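Local structure of TIR-like domain-containing protein (Prevotella corporis, 7EBD) at residues A[9-14]-A[135-140]; A[20-25]-A[73-78]; A[38-43]-A[93-98]; A[48-53]-A[102-107]. The protein is a prokaryotic STING protein, a dimer in this model, whose two subunits together bind the ligand C2E. All blocks are in the same frame, centred on the assembly; numbering follows the deposited sequence.

Contact 1 of 4, residues A[9-14]-A[135-140]; sequences VIAISY and NNFKRV. With C2E (9,9'-[(2R,3R,3aS,5S,7aR,9R,10R,10aS,12S,14aR)-3,5,10,12-tetrahydroxy-5,12-dioxidooctahydro-2H,7H-difuro[3,2-d:3',2'-j][1,3,7,9,2,8]tetraoxadiphosphacyclododecine-2,9-diyl]bis(2-amino-1,9-dihydro-6H-purin-6-one)), chain E.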
# COMPACT_ATOMS: atom_id res chain seq x y z
N VAL A 9 -7.71 9.40 3.85
CA VAL A 9 -6.57 9.27 2.95
C VAL A 9 -6.17 7.81 2.79
O VAL A 9 -5.79 7.37 1.70
CB VAL A 9 -5.39 10.12 3.46
CG1 VAL A 9 -4.19 9.97 2.55
CG2 VAL A 9 -5.80 11.58 3.57
N ILE A 10 -6.26 7.03 3.87
CA ILE A 10 -5.96 5.61 3.79
C ILE A 10 -6.92 4.92 2.83
O ILE A 10 -6.51 4.09 2.00
CB ILE A 10 -6.00 4.97 5.19
CG1 ILE A 10 -4.80 5.44 6.02
CG2 ILE A 10 -6.03 3.46 5.10
CD1 ILE A 10 -3.47 4.98 5.48
N ALA A 11 -8.21 5.24 2.92
CA ALA A 11 -9.19 4.65 2.02
C ALA A 11 -8.92 5.05 0.58
O ALA A 11 -9.03 4.23 -0.34
CB ALA A 11 -10.60 5.07 2.44
N ILE A 12 -8.56 6.32 0.35
CA ILE A 12 -8.28 6.77 -1.01
C ILE A 12 -7.07 6.04 -1.58
O ILE A 12 -7.07 5.60 -2.74
CB ILE A 12 -8.09 8.29 -1.05
CG1 ILE A 12 -9.35 9.01 -0.58
CG2 ILE A 12 -7.75 8.74 -2.46
CD1 ILE A 12 -9.21 10.51 -0.52
N SER A 13 -6.00 5.91 -0.78
CA SER A 13 -4.81 5.20 -1.25
C SER A 13 -5.11 3.74 -1.52
O SER A 13 -4.64 3.17 -2.52
CB SER A 13 -3.68 5.34 -0.23
OG SER A 13 -3.16 6.66 -0.21
N TYR A 14 -5.90 3.10 -0.65
CA TYR A 14 -6.25 1.70 -0.84
C TYR A 14 -7.09 1.52 -2.10
O TYR A 14 -6.90 0.54 -2.84
CB TYR A 14 -7.00 1.19 0.40
CG TYR A 14 -7.44 -0.25 0.33
CD1 TYR A 14 -6.51 -1.28 0.22
CD2 TYR A 14 -8.78 -0.59 0.41
CE1 TYR A 14 -6.91 -2.60 0.17
CE2 TYR A 14 -9.19 -1.91 0.37
CZ TYR A 14 -8.25 -2.91 0.24
OH TYR A 14 -8.65 -4.23 0.19
N ASN A 135 -15.19 3.01 10.67
CA ASN A 135 -16.43 3.36 9.98
C ASN A 135 -16.19 4.41 8.91
O ASN A 135 -16.77 4.33 7.82
CB ASN A 135 -17.47 3.84 10.99
CG ASN A 135 -17.89 2.76 11.95
OD1 ASN A 135 -17.86 1.57 11.63
ND2 ASN A 135 -18.29 3.16 13.16
N ASN A 136 -15.33 5.39 9.19
CA ASN A 136 -15.02 6.40 8.18
C ASN A 136 -14.26 5.79 7.00
O ASN A 136 -14.52 6.13 5.84
CB ASN A 136 -14.22 7.54 8.79
CG ASN A 136 -13.96 8.66 7.81
OD1 ASN A 136 -14.87 9.41 7.45
ND2 ASN A 136 -12.72 8.78 7.35
N PHE A 137 -13.32 4.88 7.28
CA PHE A 137 -12.63 4.18 6.21
C PHE A 137 -13.62 3.43 5.32
O PHE A 137 -13.58 3.54 4.09
CB PHE A 137 -11.59 3.21 6.80
CG PHE A 137 -10.93 2.33 5.78
CD1 PHE A 137 -9.78 2.74 5.13
CD2 PHE A 137 -11.44 1.07 5.49
CE1 PHE A 137 -9.16 1.92 4.20
CE2 PHE A 137 -10.82 0.25 4.56
CZ PHE A 137 -9.68 0.68 3.92
N LYS A 138 -14.54 2.68 5.94
CA LYS A 138 -15.52 1.93 5.18
C LYS A 138 -16.43 2.86 4.38
O LYS A 138 -16.77 2.56 3.23
CB LYS A 138 -16.34 1.03 6.11
CG LYS A 138 -15.54 -0.10 6.72
CD LYS A 138 -16.43 -1.11 7.42
CE LYS A 138 -17.24 -0.46 8.53
NZ LYS A 138 -18.13 -1.43 9.21
N ARG A 139 -16.83 3.98 4.97
CA ARG A 139 -17.72 4.91 4.28
C ARG A 139 -17.04 5.53 3.07
O ARG A 139 -17.63 5.61 1.99
CB ARG A 139 -18.18 6.00 5.25
CG ARG A 139 -19.05 7.08 4.61
CD ARG A 139 -19.27 8.25 5.54
NE ARG A 139 -18.03 8.97 5.82
CZ ARG A 139 -17.57 9.98 5.09
NH1 ARG A 139 -18.24 10.40 4.03
NH2 ARG A 139 -16.43 10.58 5.43
N VAL A 140 -15.79 5.98 3.23
CA VAL A 140 -15.07 6.57 2.11
C VAL A 140 -14.82 5.53 1.02
O VAL A 140 -14.97 5.82 -0.17
CB VAL A 140 -13.75 7.21 2.59
CG1 VAL A 140 -12.93 7.70 1.40
CG2 VAL A 140 -14.04 8.36 3.55
P1 C2E E . 0.09 1.41 -2.43
O2P C2E E . 0.76 1.00 -3.73
O1P C2E E . -0.68 2.66 -2.77
O5' C2E E . -1.06 0.37 -1.91
C5' C2E E . -1.96 0.83 -0.95
C4' C2E E . -2.65 -0.39 -0.28
O4' C2E E . -3.34 -1.05 -1.18
C3' C2E E . -1.60 -1.39 0.25
O3' C2E E . -1.29 -1.08 1.52
C2' C2E E . -2.35 -2.73 0.16
O2' C2E E . -3.25 -2.90 1.35
C1' C2E E . -3.09 -2.63 -0.91
N9 C2E E . -2.42 -3.23 -2.03
C8 C2E E . -1.66 -2.54 -2.90
N7 C2E E . -1.22 -3.46 -3.78
C5 C2E E . -1.72 -4.66 -3.44
C6 C2E E . -1.57 -6.05 -4.06
O6 C2E E . -0.91 -6.21 -5.03
N1 C2E E . -2.23 -7.17 -3.46
C2 C2E E . -3.03 -7.00 -2.28
N2 C2E E . -3.70 -8.13 -1.68
N3 C2E E . -3.17 -5.67 -1.69
C4 C2E E . -2.48 -4.51 -2.32
P11 C2E E . 0.13 -1.79 2.03
O21 C2E E . 0.14 -3.30 2.07
O11 C2E E . 0.30 -1.36 3.47
O5A C2E E . 1.34 -1.07 1.17
C5A C2E E . 1.55 0.24 1.60
C4A C2E E . 2.54 0.90 0.72
O4A C2E E . 3.70 0.31 0.81
C3A C2E E . 2.07 0.77 -0.89
O3A C2E E . 1.15 1.89 -1.25
C2A C2E E . 3.11 0.85 -1.54
O2A C2E E . 3.52 2.29 -1.73
C1A C2E E . 4.20 0.11 -0.60
N91 C2E E . 4.26 -1.16 -0.90
C81 C2E E . 3.65 -2.22 -0.34
N71 C2E E . 4.05 -3.31 -1.03
C51 C2E E . 4.89 -2.91 -1.98
C61 C2E E . 5.65 -3.69 -3.05
O61 C2E E . 5.54 -4.87 -3.11
N11 C2E E . 6.50 -3.01 -3.97
C21 C2E E . 6.64 -1.58 -3.89
N21 C2E E . 7.50 -0.88 -4.82
N31 C2E E . 5.91 -0.83 -2.86
C41 C2E E . 5.03 -1.56 -1.91
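Phe137 drives its ring into the hollow beside the small Ala11, where the segment axes of helices 124-146 and 6-28 approach to 8.6 Å. The two run roughly the same way, their N-to-C directions 41° apart. With CG anti to the backbone N (chi1 174°), the Phe137 side chain reaches across the interface: its CE1 lies 3.5 Å from Ala11 CA, and its CD1 lies 3.7 Å from Ala11 CB. Two larger groups wall this hollow. Ile10 offers its CG2 branch, 3.6 Å from Phe137 CE1, while Tyr14, one turn on, sets its CD2 3.8 Å from Phe137 CZ, the two side chains crossing at about a right angle. Val140, one turn after Phe137, fills the neighbouring notch: its CG1 meets Ala11 CB at 3.7 Å, so the alanine methyl sits between an aromatic ring and a valine branch. Ile12 adds a looser touch to the same Val140 CG1. No hydrogen bond crosses the segments, and all six touching residues are buried. Tyr14 turns a ring edge to the ligand, its CD1 3.5 Å from O4' of C2E, and its hydroxyl is hydrogen-bonded to Asp99. Leu104 of helix 104-111 also packs on Phe137, and Ser13 OG bonds to Ile103 O of the second subunit, so helix 6-28 has helix 124-146 on one flank and the second subunit on another.

Contact 2 of 4, residues A[20-25]-A[73-78]; sequences KLAAEW and TQMSTN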
# COMPACT_ATOMS: atom_id res chain seq x y z
N LYS A 20 -9.53 -0.39 -7.26
CA LYS A 20 -9.88 0.02 -8.61
C LYS A 20 -9.24 -0.89 -9.65
O LYS A 20 -9.90 -1.35 -10.59
CB LYS A 20 -9.48 1.48 -8.83
CG LYS A 20 -9.89 2.06 -10.17
CD LYS A 20 -9.68 3.56 -10.19
CE LYS A 20 -8.23 3.94 -9.93
NZ LYS A 20 -7.35 3.65 -11.09
N LEU A 21 -7.95 -1.18 -9.48
CA LEU A 21 -7.24 -2.04 -10.44
C LEU A 21 -7.80 -3.46 -10.42
O LEU A 21 -7.95 -4.08 -11.47
CB LEU A 21 -5.75 -2.04 -10.12
CG LEU A 21 -5.08 -0.69 -9.89
CD1 LEU A 21 -3.62 -0.87 -9.48
CD2 LEU A 21 -5.19 0.20 -11.12
N ALA A 22 -8.11 -3.98 -9.23
CA ALA A 22 -8.66 -5.33 -9.13
C ALA A 22 -10.03 -5.41 -9.79
O ALA A 22 -10.32 -6.38 -10.50
CB ALA A 22 -8.73 -5.76 -7.67
N ALA A 23 -10.88 -4.41 -9.56
CA ALA A 23 -12.19 -4.40 -10.20
C ALA A 23 -12.06 -4.31 -11.72
O ALA A 23 -12.79 -4.98 -12.46
CB ALA A 23 -13.03 -3.25 -9.66
N GLU A 24 -11.14 -3.47 -12.20
CA GLU A 24 -10.93 -3.36 -13.64
C GLU A 24 -10.46 -4.68 -14.23
O GLU A 24 -10.89 -5.08 -15.31
CB GLU A 24 -9.94 -2.25 -13.95
CG GLU A 24 -9.76 -1.99 -15.44
CD GLU A 24 -8.79 -0.86 -15.72
OE1 GLU A 24 -8.15 -0.89 -16.79
OE2 GLU A 24 -8.67 0.05 -14.88
N TRP A 25 -9.57 -5.38 -13.52
CA TRP A 25 -9.12 -6.69 -13.99
C TRP A 25 -10.27 -7.69 -14.02
O TRP A 25 -10.40 -8.47 -14.97
CB TRP A 25 -7.98 -7.20 -13.12
CG TRP A 25 -7.48 -8.55 -13.53
CD1 TRP A 25 -6.45 -8.82 -14.39
CD2 TRP A 25 -7.99 -9.83 -13.11
NE1 TRP A 25 -6.29 -10.18 -14.53
CE2 TRP A 25 -7.21 -10.82 -13.75
CE3 TRP A 25 -9.02 -10.23 -12.26
CZ2 TRP A 25 -7.44 -12.18 -13.56
CZ3 TRP A 25 -9.23 -11.58 -12.06
CH2 TRP A 25 -8.45 -12.54 -12.72
N THR A 73 -3.12 -16.30 -5.84
CA THR A 73 -3.16 -16.07 -7.27
C THR A 73 -2.71 -14.64 -7.55
O THR A 73 -2.40 -13.88 -6.63
CB THR A 73 -4.57 -16.32 -7.85
OG1 THR A 73 -5.55 -15.69 -7.01
CG2 THR A 73 -4.86 -17.82 -7.93
N GLN A 74 -2.68 -14.28 -8.83
CA GLN A 74 -2.28 -12.93 -9.21
C GLN A 74 -3.04 -12.50 -10.46
O GLN A 74 -3.52 -13.32 -11.24
CB GLN A 74 -0.77 -12.83 -9.44
CG GLN A 74 -0.24 -13.72 -10.54
CD GLN A 74 1.27 -13.59 -10.70
OE1 GLN A 74 2.02 -13.69 -9.73
NE2 GLN A 74 1.72 -13.37 -11.93
N MSE A 75 -3.14 -11.18 -10.62
CA MSE A 75 -3.78 -10.55 -11.77
C MSE A 75 -2.76 -9.70 -12.52
O MSE A 75 -2.06 -8.89 -11.92
CB MSE A 75 -4.95 -9.67 -11.33
CG MSE A 75 -5.95 -10.32 -10.38
SE MSE A 75 -7.16 -8.96 -9.64
CE MSE A 75 -8.50 -10.11 -8.82
N SER A 76 -2.68 -9.88 -13.84
CA SER A 76 -1.81 -9.06 -14.67
C SER A 76 -2.54 -7.78 -15.05
O SER A 76 -3.57 -7.83 -15.73
CB SER A 76 -1.37 -9.83 -15.91
OG SER A 76 -0.43 -10.84 -15.58
N THR A 77 -2.00 -6.64 -14.62
CA THR A 77 -2.62 -5.34 -14.87
C THR A 77 -1.68 -4.46 -15.67
O THR A 77 -0.45 -4.61 -15.62
CB THR A 77 -2.99 -4.65 -13.55
OG1 THR A 77 -3.69 -3.43 -13.83
CG2 THR A 77 -1.75 -4.34 -12.73
N ASN A 78 -2.26 -3.52 -16.41
CA ASN A 78 -1.51 -2.58 -17.23
C ASN A 78 -1.33 -1.22 -16.58
O ASN A 78 -0.69 -0.34 -17.18
CB ASN A 78 -2.18 -2.42 -18.60
CG ASN A 78 -2.26 -3.72 -19.37
OD1 ASN A 78 -1.31 -4.10 -20.06
ND2 ASN A 78 -3.39 -4.41 -19.26
O HOH W 1 -6.26 -3.28 -13.98
O HOH W 2 -3.75 -12.19 -15.20
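Met75, a selenomethionine in this model, lies across one face of the Trp25 indole. Its CB is 3.3 Å from the centroid of the five-membered ring and 1° off the ring normal, a CH-pi contact almost straight above the pyrrole. The chain then runs on over the fused bond, with CG 3.4 Å from Trp25 CD2, and ends toward the benzene half. There SE stands 4.1 Å from the six-membered centroid at 39° off the normal, an oblique Met-aromatic contact. Because the Met75 chain is extended beyond CG, it stays close to the ring along its whole length. From over the ring, SE also touches Ala22 CB at 4.1 Å. The indole edge faces the backbone that follows the strand: Ser76 O lies near the ring plane, 3.3 Å from Trp25 CD1. Two waters supply polar links, one joining Leu21 O to Thr77 OG1, the other accepting from Ser76 N and, weakly, from Trp25 NE1. Helix 6-28 thus rests on the end of strand 71-75, an outermost strand of the sheet within this chain. Ile86 of the adjoining strand 84-91 touches Met75, Ile35 of strand 34-35 touches Trp25, and helix 149-154 packs against Ala23.

Contact 3 of 4, residues A[38-43]-A[93-98]; sequences KTYTSG and DTLEVY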
# COMPACT_ATOMS: atom_id res chain seq x y z
N LYS A 38 -8.97 -22.88 -15.37
CA LYS A 38 -10.37 -22.49 -15.47
C LYS A 38 -10.50 -21.08 -16.05
O LYS A 38 -9.61 -20.24 -15.92
CB LYS A 38 -11.05 -22.54 -14.11
CG LYS A 38 -12.00 -23.70 -13.93
CD LYS A 38 -13.13 -23.35 -12.96
CE LYS A 38 -14.21 -22.53 -13.64
NZ LYS A 38 -15.34 -22.23 -12.71
N THR A 39 -11.65 -20.84 -16.68
CA THR A 39 -12.00 -19.53 -17.22
C THR A 39 -13.30 -19.09 -16.57
O THR A 39 -14.34 -19.75 -16.73
CB THR A 39 -12.15 -19.58 -18.74
OG1 THR A 39 -10.87 -19.81 -19.34
CG2 THR A 39 -12.71 -18.27 -19.26
N TYR A 40 -13.25 -17.99 -15.83
CA TYR A 40 -14.40 -17.51 -15.07
C TYR A 40 -15.14 -16.43 -15.84
O TYR A 40 -14.52 -15.55 -16.45
CB TYR A 40 -13.96 -16.98 -13.71
CG TYR A 40 -13.38 -18.04 -12.81
CD1 TYR A 40 -14.20 -18.79 -11.97
CD2 TYR A 40 -12.01 -18.29 -12.79
CE1 TYR A 40 -13.67 -19.76 -11.15
CE2 TYR A 40 -11.48 -19.26 -11.97
CZ TYR A 40 -12.32 -19.99 -11.15
OH TYR A 40 -11.80 -20.96 -10.32
N THR A 41 -16.47 -16.49 -15.80
CA THR A 41 -17.32 -15.47 -16.40
C THR A 41 -17.80 -14.44 -15.39
O THR A 41 -18.26 -13.36 -15.80
CB THR A 41 -18.54 -16.12 -17.06
OG1 THR A 41 -19.22 -16.95 -16.11
CG2 THR A 41 -18.12 -16.95 -18.26
N SER A 42 -17.70 -14.73 -14.09
CA SER A 42 -18.13 -13.82 -13.05
C SER A 42 -17.11 -13.82 -11.92
O SER A 42 -16.58 -14.87 -11.54
CB SER A 42 -19.51 -14.19 -12.50
OG SER A 42 -19.49 -15.49 -11.94
N GLY A 43 -16.83 -12.64 -11.39
CA GLY A 43 -15.88 -12.50 -10.31
C GLY A 43 -16.34 -11.45 -9.32
O GLY A 43 -17.04 -10.51 -9.67
N ASP A 93 -19.17 -21.15 -10.79
CA ASP A 93 -18.55 -20.45 -11.91
C ASP A 93 -18.01 -19.08 -11.52
O ASP A 93 -17.57 -18.33 -12.39
CB ASP A 93 -19.56 -20.30 -13.06
CG ASP A 93 -19.98 -21.64 -13.64
OD1 ASP A 93 -19.09 -22.47 -13.92
OD2 ASP A 93 -21.20 -21.86 -13.81
N THR A 94 -18.03 -18.75 -10.24
CA THR A 94 -17.61 -17.44 -9.76
C THR A 94 -16.23 -17.52 -9.14
O THR A 94 -15.91 -18.46 -8.41
CB THR A 94 -18.61 -16.90 -8.74
OG1 THR A 94 -19.92 -16.86 -9.32
CG2 THR A 94 -18.22 -15.49 -8.30
N LEU A 95 -15.39 -16.53 -9.45
CA LEU A 95 -14.09 -16.37 -8.81
C LEU A 95 -14.25 -15.37 -7.67
O LEU A 95 -14.53 -14.19 -7.90
CB LEU A 95 -13.04 -15.89 -9.80
CG LEU A 95 -11.67 -15.60 -9.20
CD1 LEU A 95 -10.98 -16.88 -8.76
CD2 LEU A 95 -10.80 -14.82 -10.17
N GLU A 96 -14.10 -15.85 -6.43
CA GLU A 96 -14.24 -15.01 -5.25
C GLU A 96 -12.85 -14.65 -4.74
O GLU A 96 -12.13 -15.51 -4.24
CB GLU A 96 -15.06 -15.71 -4.17
CG GLU A 96 -16.45 -16.13 -4.61
CD GLU A 96 -17.30 -16.64 -3.46
OE1 GLU A 96 -18.54 -16.65 -3.60
OE2 GLU A 96 -16.72 -17.03 -2.43
N VAL A 97 -12.48 -13.38 -4.88
CA VAL A 97 -11.22 -12.85 -4.39
C VAL A 97 -11.48 -12.16 -3.06
O VAL A 97 -12.50 -11.47 -2.91
CB VAL A 97 -10.61 -11.87 -5.41
CG1 VAL A 97 -9.27 -11.34 -4.92
CG2 VAL A 97 -10.47 -12.54 -6.77
N TYR A 98 -10.58 -12.34 -2.11
CA TYR A 98 -10.72 -11.71 -0.80
C TYR A 98 -9.49 -10.87 -0.49
O TYR A 98 -8.38 -11.19 -0.92
CB TYR A 98 -10.94 -12.75 0.31
CG TYR A 98 -12.27 -13.47 0.23
CD1 TYR A 98 -12.46 -14.53 -0.66
CD2 TYR A 98 -13.33 -13.11 1.05
CE1 TYR A 98 -13.67 -15.19 -0.73
CE2 TYR A 98 -14.54 -13.77 0.99
CZ TYR A 98 -14.71 -14.80 0.10
OH TYR A 98 -15.92 -15.46 0.04
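Leu95 N donates to Ser42 O at 2.9 Å, and this bond anchors the parallel pairing of Gly43 with Leu95. Around the same strands two CA-H...O contacts add to it: Thr94 CA also approaches Ser42 O, and Gly43 CA lies 3.2 Å from Leu95 O. Beside this bond, two hydroxyls pair. Ser42 OG and Thr94 OG1 are hydrogen-bonded at 3.0 Å, and either could be the donor. The serine oxygen sits between its own backbone N and carbonyl carbon (chi1 60°), which turns it toward the threonine.

Tyr40 makes the apolar part. Leu95 CB stands over one ring face, 3.8 Å from the centroid and 16° off the normal, a CH-pi contact. On the opposite face lies Lys38 CE, so the ring is held between an aliphatic lysine segment and the leucine. Asp93 O comes to the ring edge, 3.4 Å from Tyr40 CD1. Beyond the sandwich, Lys38 NZ makes a long salt bridge to Asp93 OD1 at 3.9 Å, a loose pairing on the more exposed side.

In the mixed sheet, strand 94-99 lies between strands 42-47 and 84-91. Backbone bonds from Leu95 and Val97 to Lys44 continue the parallel pairing, Glu96 bonds to Lys89 on the other side, and Met30 and strand 34-35 pack against Leu95.

Contact 4 of 4, residues A[48-53]-A[102-107]; sequences KMPETL and TILSGI. With C2E (9,9'-[(2R,3R,3aS,5S,7aR,9R,10R,10aS,12S,14aR)-3,5,10,12-tetrahydroxy-5,12-dioxidooctahydro-2H,7H-difuro[3,2-d:3',2'-j][1,3,7,9,2,8]tetraoxadiphosphacyclododecine-2,9-diyl]bis(2-amino-1,9-dihydro-6H-purin-6-one)), chain E.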
# COMPACT_ATOMS: atom_id res chain seq x y z
N LYS A 48 -12.39 -7.52 3.47
CA LYS A 48 -12.59 -8.04 4.81
C LYS A 48 -11.93 -7.10 5.81
O LYS A 48 -10.71 -6.89 5.75
CB LYS A 48 -12.03 -9.45 4.95
CG LYS A 48 -12.07 -10.00 6.36
CD LYS A 48 -13.50 -10.22 6.83
CE LYS A 48 -13.54 -10.78 8.24
NZ LYS A 48 -14.93 -11.01 8.71
N MSE A 49 -12.72 -6.54 6.72
CA MSE A 49 -12.20 -5.69 7.78
C MSE A 49 -11.73 -6.55 8.95
O MSE A 49 -12.32 -7.60 9.22
CB MSE A 49 -13.26 -4.70 8.25
CG MSE A 49 -13.81 -3.81 7.15
SE MSE A 49 -12.43 -2.67 6.38
CE MSE A 49 -12.11 -1.50 7.90
N PRO A 50 -10.67 -6.12 9.62
CA PRO A 50 -10.25 -6.82 10.84
C PRO A 50 -11.32 -6.69 11.92
O PRO A 50 -12.00 -5.67 12.03
CB PRO A 50 -8.95 -6.12 11.25
CG PRO A 50 -8.52 -5.37 10.03
CD PRO A 50 -9.77 -5.01 9.29
N GLU A 51 -11.47 -7.75 12.72
CA GLU A 51 -12.42 -7.72 13.82
C GLU A 51 -12.15 -6.54 14.75
O GLU A 51 -13.06 -5.79 15.11
CB GLU A 51 -12.36 -9.04 14.60
CG GLU A 51 -13.01 -10.21 13.88
CD GLU A 51 -12.90 -11.50 14.67
OE1 GLU A 51 -12.64 -11.43 15.89
OE2 GLU A 51 -13.06 -12.58 14.06
N THR A 52 -10.89 -6.36 15.13
CA THR A 52 -10.43 -5.15 15.79
C THR A 52 -9.06 -4.80 15.23
O THR A 52 -8.35 -5.66 14.71
CB THR A 52 -10.36 -5.32 17.32
OG1 THR A 52 -9.90 -4.10 17.91
CG2 THR A 52 -9.40 -6.45 17.70
N LEU A 53 -8.70 -3.53 15.33
CA LEU A 53 -7.40 -3.08 14.83
C LEU A 53 -6.35 -3.53 15.83
O LEU A 53 -5.99 -2.81 16.77
CB LEU A 53 -7.38 -1.58 14.61
CG LEU A 53 -8.22 -1.13 13.42
CD1 LEU A 53 -8.09 0.37 13.18
CD2 LEU A 53 -7.81 -1.91 12.18
N THR A 102 -4.13 -4.36 4.36
CA THR A 102 -2.96 -4.22 5.23
C THR A 102 -2.59 -2.76 5.45
O THR A 102 -1.93 -2.44 6.45
CB THR A 102 -1.77 -4.98 4.63
OG1 THR A 102 -1.59 -4.59 3.27
CG2 THR A 102 -2.02 -6.47 4.69
N ILE A 103 -3.01 -1.86 4.56
CA ILE A 103 -2.74 -0.43 4.70
C ILE A 103 -3.29 0.12 6.01
O ILE A 103 -2.82 1.16 6.49
CB ILE A 103 -3.32 0.34 3.49
CG1 ILE A 103 -2.77 1.76 3.44
CG2 ILE A 103 -4.85 0.33 3.53
CD1 ILE A 103 -3.28 2.57 2.26
N LEU A 104 -4.28 -0.55 6.60
CA LEU A 104 -4.85 -0.10 7.87
C LEU A 104 -3.85 -0.19 9.01
O LEU A 104 -4.09 0.41 10.06
CB LEU A 104 -6.10 -0.92 8.21
CG LEU A 104 -7.31 -0.78 7.28
CD1 LEU A 104 -8.33 -1.86 7.58
CD2 LEU A 104 -7.93 0.60 7.41
N SER A 105 -2.75 -0.92 8.83
CA SER A 105 -1.76 -1.09 9.89
C SER A 105 -1.39 0.24 10.53
O SER A 105 -1.52 0.42 11.74
CB SER A 105 -0.51 -1.78 9.33
OG SER A 105 0.11 -0.97 8.35
N GLY A 106 -0.94 1.19 9.70
CA GLY A 106 -0.58 2.50 10.22
C GLY A 106 -1.66 3.11 11.09
O GLY A 106 -1.38 3.61 12.18
N ILE A 107 -2.91 3.04 10.62
CA ILE A 107 -4.04 3.56 11.40
C ILE A 107 -3.95 3.07 12.83
O ILE A 107 -3.93 3.87 13.78
CB ILE A 107 -5.37 3.14 10.75
CG1 ILE A 107 -5.62 3.93 9.46
CG2 ILE A 107 -6.52 3.35 11.72
CD1 ILE A 107 -5.97 5.39 9.70
P1 C2E E . 0.09 1.41 -2.43
O2P C2E E . 0.76 1.00 -3.73
O1P C2E E . -0.68 2.66 -2.77
O5' C2E E . -1.06 0.37 -1.91
C5' C2E E . -1.96 0.83 -0.95
C4' C2E E . -2.65 -0.39 -0.28
O4' C2E E . -3.34 -1.05 -1.18
C3' C2E E . -1.60 -1.39 0.25
O3' C2E E . -1.29 -1.08 1.52
C2' C2E E . -2.35 -2.73 0.16
O2' C2E E . -3.25 -2.90 1.35
C1' C2E E . -3.09 -2.63 -0.91
N9 C2E E . -2.42 -3.23 -2.03
C8 C2E E . -1.66 -2.54 -2.90
N7 C2E E . -1.22 -3.46 -3.78
C5 C2E E . -1.72 -4.66 -3.44
C6 C2E E . -1.57 -6.05 -4.06
O6 C2E E . -0.91 -6.21 -5.03
N1 C2E E . -2.23 -7.17 -3.46
C2 C2E E . -3.03 -7.00 -2.28
N2 C2E E . -3.70 -8.13 -1.68
N3 C2E E . -3.17 -5.67 -1.69
C4 C2E E . -2.48 -4.51 -2.32
P11 C2E E . 0.13 -1.79 2.03
O21 C2E E . 0.14 -3.30 2.07
O11 C2E E . 0.30 -1.36 3.47
O5A C2E E . 1.34 -1.07 1.17
C5A C2E E . 1.55 0.24 1.60
C4A C2E E . 2.54 0.90 0.72
O4A C2E E . 3.70 0.31 0.81
C3A C2E E . 2.07 0.77 -0.89
O3A C2E E . 1.15 1.89 -1.25
C2A C2E E . 3.11 0.85 -1.54
O2A C2E E . 3.52 2.29 -1.73
C1A C2E E . 4.20 0.11 -0.60
N91 C2E E . 4.26 -1.16 -0.90
C81 C2E E . 3.65 -2.22 -0.34
N71 C2E E . 4.05 -3.31 -1.03
C51 C2E E . 4.89 -2.91 -1.98
C61 C2E E . 5.65 -3.69 -3.05
O61 C2E E . 5.54 -4.87 -3.11
N11 C2E E . 6.50 -3.01 -3.97
C21 C2E E . 6.64 -1.58 -3.89
N21 C2E E . 7.50 -0.88 -4.82
N31 C2E E . 5.91 -0.83 -2.86
C41 C2E E . 5.03 -1.56 -1.91
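Leu104 overlaps two residues of the loop 48-53 with a single methyl: its CD1 lies 3.8 Å from Met49 CE and 3.9 Å from Pro50 CD. Met49, a selenomethionine here, gets there by folding back on itself. Its chain bends at chi2 (-63°) and again at chi3 (-69°), which brings the terminal methyl against the leucine, the two side chains crossing at about a right angle. Pro50 offers its CD carbon, at an oblique crossing.

Farther along the loop, Leu53 reaches to the next turn of the helix. Its CD1 meets Ile107 CG2 at 3.7 Å, while its CD2 makes only a marginal approach to Leu104 CB. No hydrogen bond joins the two segments, and all five touching residues are buried, so the evidence is for purely apolar closure; Leu53 is poorly ordered, which makes its part the less certain.

Thr102 and Ile103 turn the other way, to C2E. Thr102 OG1 accepts from the ligand hydroxyl O2' at 3.0 Å; its modelled approach to the phosphate oxygen O21 is so short that the geometry there is doubtful. Ile103 N adds a weak bond to O2', and Ile103 CB lies 3.2 Å from O3' of C2E. One short segment therefore joins hydrophobic core to ligand pocket.

Met134 of helix 124-146 touches Met49 and Leu53, Ile57 of helix 57-67 touches Pro50 and Leu104, and Ile10 of helix 6-28 meets Ile103 and Ile107. In the dimer, Ile103 packs on Ile103 of the second subunit.

In the fold
Contacts 1 and 4 form one buried core, centres 11 Å apart: Phe137 packs on Met49 and Leu104, and each contact reaches C2E and the second subunit. Both are apolar between their segments; polar bonds go outside the pair, to Asp99 and the second subunit in contact 1 and to C2E in contact 4. Contact 2, mostly buried with only Ser76 of its touching residues exposed, shares helix 6-28 with contact 1 but lies 20 Å away, centre to centre, where an aromatic-selenium overlap joins helix to sheet. Contact 3 is partly buried and relies most on hydrogen bonds, with one long salt bridge at its edge. It meets contact 2 where Val97 touches Met75, across the chain's centre from contacts 1 and 4.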